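Local coordinates for protein enterotoxin SEN variant (Staphylococcus aureus, PDB 6KRY) that is a staphylococcal enterotoxin of the superantigen family, which probably acts as a toxin by binding host immune-cell proteins, at residues Glu118-Gly122 with Ser215-Ile220. Residues are numbered along the deposited sequence; the frame is centred on the assembly and turned at random.
Sequences ERVIG and SSNYHI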
ATOM      1  N   GLU A 118     -18.669   6.438   3.426  1.00 24.37           N
ATOM      2  CA  GLU A 118     -17.711   5.360   3.300  1.00 25.18           C
ATOM      3  C   GLU A 118     -18.217   4.330   2.294  1.00 22.59           C
ATOM      4  O   GLU A 118     -19.301   3.831   2.460  1.00 22.82           O
ATOM      5  CB  GLU A 118     -17.569   4.594   4.621  1.00 29.94           C
ATOM      6  CG  GLU A 118     -16.820   5.342   5.705  1.00 35.62           C
ATOM      7  CD  GLU A 118     -15.339   5.540   5.446  1.00 44.16           C
ATOM      8  OE1 GLU A 118     -14.839   5.054   4.397  1.00 52.61           O
ATOM      9  OE2 GLU A 118     -14.675   6.171   6.300  1.00 50.89           O
ATOM     10  N   ARG A 119     -17.404   3.987   1.292  1.00 18.23           N
ATOM     11  CA  ARG A 119     -17.688   2.883   0.418  1.00 17.87           C
ATOM     12  C   ARG A 119     -17.107   1.638   1.082  1.00 16.76           C
ATOM     13  O   ARG A 119     -15.964   1.692   1.651  1.00 15.19           O
ATOM     14  CB  ARG A 119     -17.073   3.096  -0.964  1.00 19.14           C
ATOM     15  CG  ARG A 119     -17.649   2.234  -2.082  1.00 19.80           C
ATOM     16  CD  ARG A 119     -17.574   2.924  -3.442  1.00 19.71           C
ATOM     17  NE  ARG A 119     -18.626   3.876  -3.792  1.00 21.25           N
ATOM     18  CZ  ARG A 119     -18.552   4.740  -4.794  1.00 20.05           C
ATOM     19  NH1 ARG A 119     -17.447   4.868  -5.494  1.00 18.77           N
ATOM     20  NH2 ARG A 119     -19.584   5.495  -5.089  1.00 26.02           N
ATOM     21  N   VAL A 120     -17.893   0.552   1.060  1.00 16.27           N
ATOM     22  CA  VAL A 120     -17.496  -0.701   1.661  1.00 17.59           C
ATOM     23  C   VAL A 120     -17.054  -1.668   0.563  1.00 15.34           C
ATOM     24  O   VAL A 120     -17.703  -1.812  -0.469  1.00 18.65           O
ATOM     25  CB  VAL A 120     -18.643  -1.279   2.515  1.00 19.50           C
ATOM     26  CG1 VAL A 120     -18.227  -2.584   3.171  1.00 23.09           C
ATOM     27  CG2 VAL A 120     -19.076  -0.281   3.589  1.00 21.19           C
ATOM     28  N   ILE A 121     -15.913  -2.320   0.776  1.00 13.51           N
ATOM     29  CA  ILE A 121     -15.358  -3.315  -0.149  1.00 13.72           C
ATOM     30  C   ILE A 121     -15.211  -4.647   0.589  1.00 13.39           C
ATOM     31  O   ILE A 121     -14.603  -4.700   1.675  1.00 13.33           O
ATOM     32  CB  ILE A 121     -14.017  -2.815  -0.706  1.00 14.07           C
ATOM     33  CG1 ILE A 121     -14.240  -1.560  -1.551  1.00 15.29           C
ATOM     34  CG2 ILE A 121     -13.327  -3.932  -1.467  1.00 14.48           C
ATOM     35  CD1 ILE A 121     -12.969  -0.923  -2.078  1.00 16.82           C
ATOM     36  N   GLY A 122     -15.810  -5.693   0.009  1.00 12.67           N
ATOM     37  CA  GLY A 122     -15.824  -7.048   0.609  1.00 12.83           C
ATOM     38  C   GLY A 122     -14.503  -7.750   0.338  1.00 12.47           C
ATOM     39  O   GLY A 122     -13.959  -7.623  -0.749  1.00 11.81           O
ATOM     40  N   SER A 215     -13.505   2.385  -6.608  1.00 12.52           N
ATOM     41  CA  SER A 215     -13.901   1.716  -5.335  1.00 12.34           C
ATOM     42  C   SER A 215     -15.293   1.065  -5.457  1.00 12.68           C
ATOM     43  O   SER A 215     -15.548   0.102  -4.756  1.00 13.53           O
ATOM     44  CB  SER A 215     -13.839   2.635  -4.159  1.00 11.99           C
ATOM     45  OG  SER A 215     -14.740   3.717  -4.303  1.00 12.21           O
ATOM     46  N   SER A 216     -16.135   1.539  -6.378  1.00 12.17           N
ATOM     47  CA  SER A 216     -17.493   0.946  -6.547  1.00 14.90           C
ATOM     48  C   SER A 216     -17.396  -0.414  -7.236  1.00 13.52           C
ATOM     49  O   SER A 216     -18.331  -1.197  -7.147  1.00 14.58           O
ATOM     50  CB  SER A 216     -18.480   1.851  -7.248  1.00 15.35           C
ATOM     51  OG  SER A 216     -18.239   1.910  -8.646  1.00 18.47           O
ATOM     52  N   ASN A 217     -16.277  -0.706  -7.914  1.00 13.27           N
ATOM     53  CA  ASN A 217     -16.268  -1.809  -8.888  1.00 14.48           C
ATOM     54  C   ASN A 217     -15.298  -2.943  -8.527  1.00 14.31           C
ATOM     55  O   ASN A 217     -15.043  -3.753  -9.381  1.00 14.66           O
ATOM     56  CB  ASN A 217     -15.966  -1.335 -10.320  1.00 13.07           C
ATOM     57  CG  ASN A 217     -16.218  -2.401 -11.374  1.00 13.00           C
ATOM     58  OD1 ASN A 217     -17.178  -3.168 -11.278  1.00 13.55           O
ATOM     59  ND2 ASN A 217     -15.388  -2.420 -12.402  1.00 12.76           N
ATOM     60  N   TYR A 218     -14.799  -3.019  -7.286  1.00 12.94           N
ATOM     61  CA  TYR A 218     -13.803  -4.008  -6.966  1.00 13.75           C
ATOM     62  C   TYR A 218     -14.195  -4.744  -5.687  1.00 12.44           C
ATOM     63  O   TYR A 218     -14.821  -4.200  -4.768  1.00 13.34           O
ATOM     64  CB  TYR A 218     -12.393  -3.403  -6.895  1.00 14.69           C
ATOM     65  CG  TYR A 218     -11.734  -3.379  -8.241  1.00 15.88           C
ATOM     66  CD1 TYR A 218     -12.030  -2.396  -9.174  1.00 16.92           C
ATOM     67  CD2 TYR A 218     -10.883  -4.406  -8.624  1.00 17.04           C
ATOM     68  CE1 TYR A 218     -11.535  -2.462 -10.471  1.00 18.82           C
ATOM     69  CE2 TYR A 218     -10.367  -4.476  -9.906  1.00 17.84           C
ATOM     70  CZ  TYR A 218     -10.686  -3.500 -10.831  1.00 19.23           C
ATOM     71  OH  TYR A 218     -10.126  -3.530 -12.079  1.00 21.76           O
ATOM     72  N   HIS A 219     -13.806  -6.007  -5.633  1.00 13.41           N
ATOM     73  CA  HIS A 219     -13.861  -6.798  -4.395  1.00 13.58           C
ATOM     74  C   HIS A 219     -12.579  -7.627  -4.367  1.00 13.40           C
ATOM     75  O   HIS A 219     -11.852  -7.705  -5.377  1.00 12.41           O
ATOM     76  CB  HIS A 219     -15.118  -7.664  -4.298  1.00 15.83           C
ATOM     77  CG  HIS A 219     -15.227  -8.715  -5.348  1.00 16.69           C
ATOM     78  ND1 HIS A 219     -15.787  -8.449  -6.587  1.00 18.71           N
ATOM     79  CD2 HIS A 219     -14.827 -10.004  -5.379  1.00 17.38           C
ATOM     80  CE1 HIS A 219     -15.733  -9.530  -7.340  1.00 18.88           C
ATOM     81  NE2 HIS A 219     -15.198 -10.526  -6.600  1.00 17.52           N
ATOM     82  N   ILE A 220     -12.271  -8.154  -3.197  1.00 12.81           N
ATOM     83  CA  ILE A 220     -10.945  -8.769  -2.985  1.00 12.25           C
ATOM     84  C   ILE A 220     -11.137 -10.197  -2.511  1.00 12.79           C
ATOM     85  O   ILE A 220     -12.017 -10.457  -1.696  1.00 13.74           O
ATOM     86  CB  ILE A 220     -10.165  -7.923  -1.984  1.00 12.41           C
ATOM     87  CG1 ILE A 220     -10.002  -6.513  -2.555  1.00 12.86           C
ATOM     88  CG2 ILE A 220      -8.815  -8.547  -1.645  1.00 13.15           C
ATOM     89  CD1 ILE A 220      -9.472  -5.529  -1.539  1.00 14.78           C
TER
HETATM   90  O   HOH W   1     -17.521  -1.222  -3.305  1.00 19.12           O
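G122 and I220 join where two parallel strands of the beta-grasp domain, 114-127 and 218-225, begin to pair in its mixed sheet. The backbone bond from I220 N to G122 O spans 3.0 Å. The axes of the short strand segments 118-122 and 218-220 run at 44° to each other, and on the N-terminal side of this bond the links pass through a water and side chains. There a single water donates to V120 O at 2.9 Å and to S215 O at 2.8 Å, bridging the two carbonyls, which cannot bond each other.

A further polar link is made by R119, whose long chain reaches the turn before strand 218-225. Its CG stands anti to the backbone N, and a bend at chi3 (-83°) brings the guanidinium alongside the two serines. R119 NH1 donates to S215 OG over 3.2 Å, with the oxygen 15° out of the guanidinium plane, while S216 CB lies over one face, offset toward its rim. A small hydroxyl suits this spot: while S215 OG accepts from R119, its one proton can be shared between, or alternate between, the backbone oxygens of K141 and A142, tying R119, the turn and the 141-142 backbone together.

Van der Waals packing is the work of I121, a beta-branched residue that suits a strand position whose side chain faces the interior. Its two branches divide the task. CG1 and CD1 lie against the carbonyl of S215, whereas I121 CG2 meets the other strand, 3.6 Å from Y218 O and close to H219 CA. L149 and V153 of helix 146-161 touch I121 and I220, respectively, placing this side beneath the helix that the sheet grasps. Here the one apolar pair forms, the methyls I121 CG2 and I220 CD1 meeting at 4.2 Å.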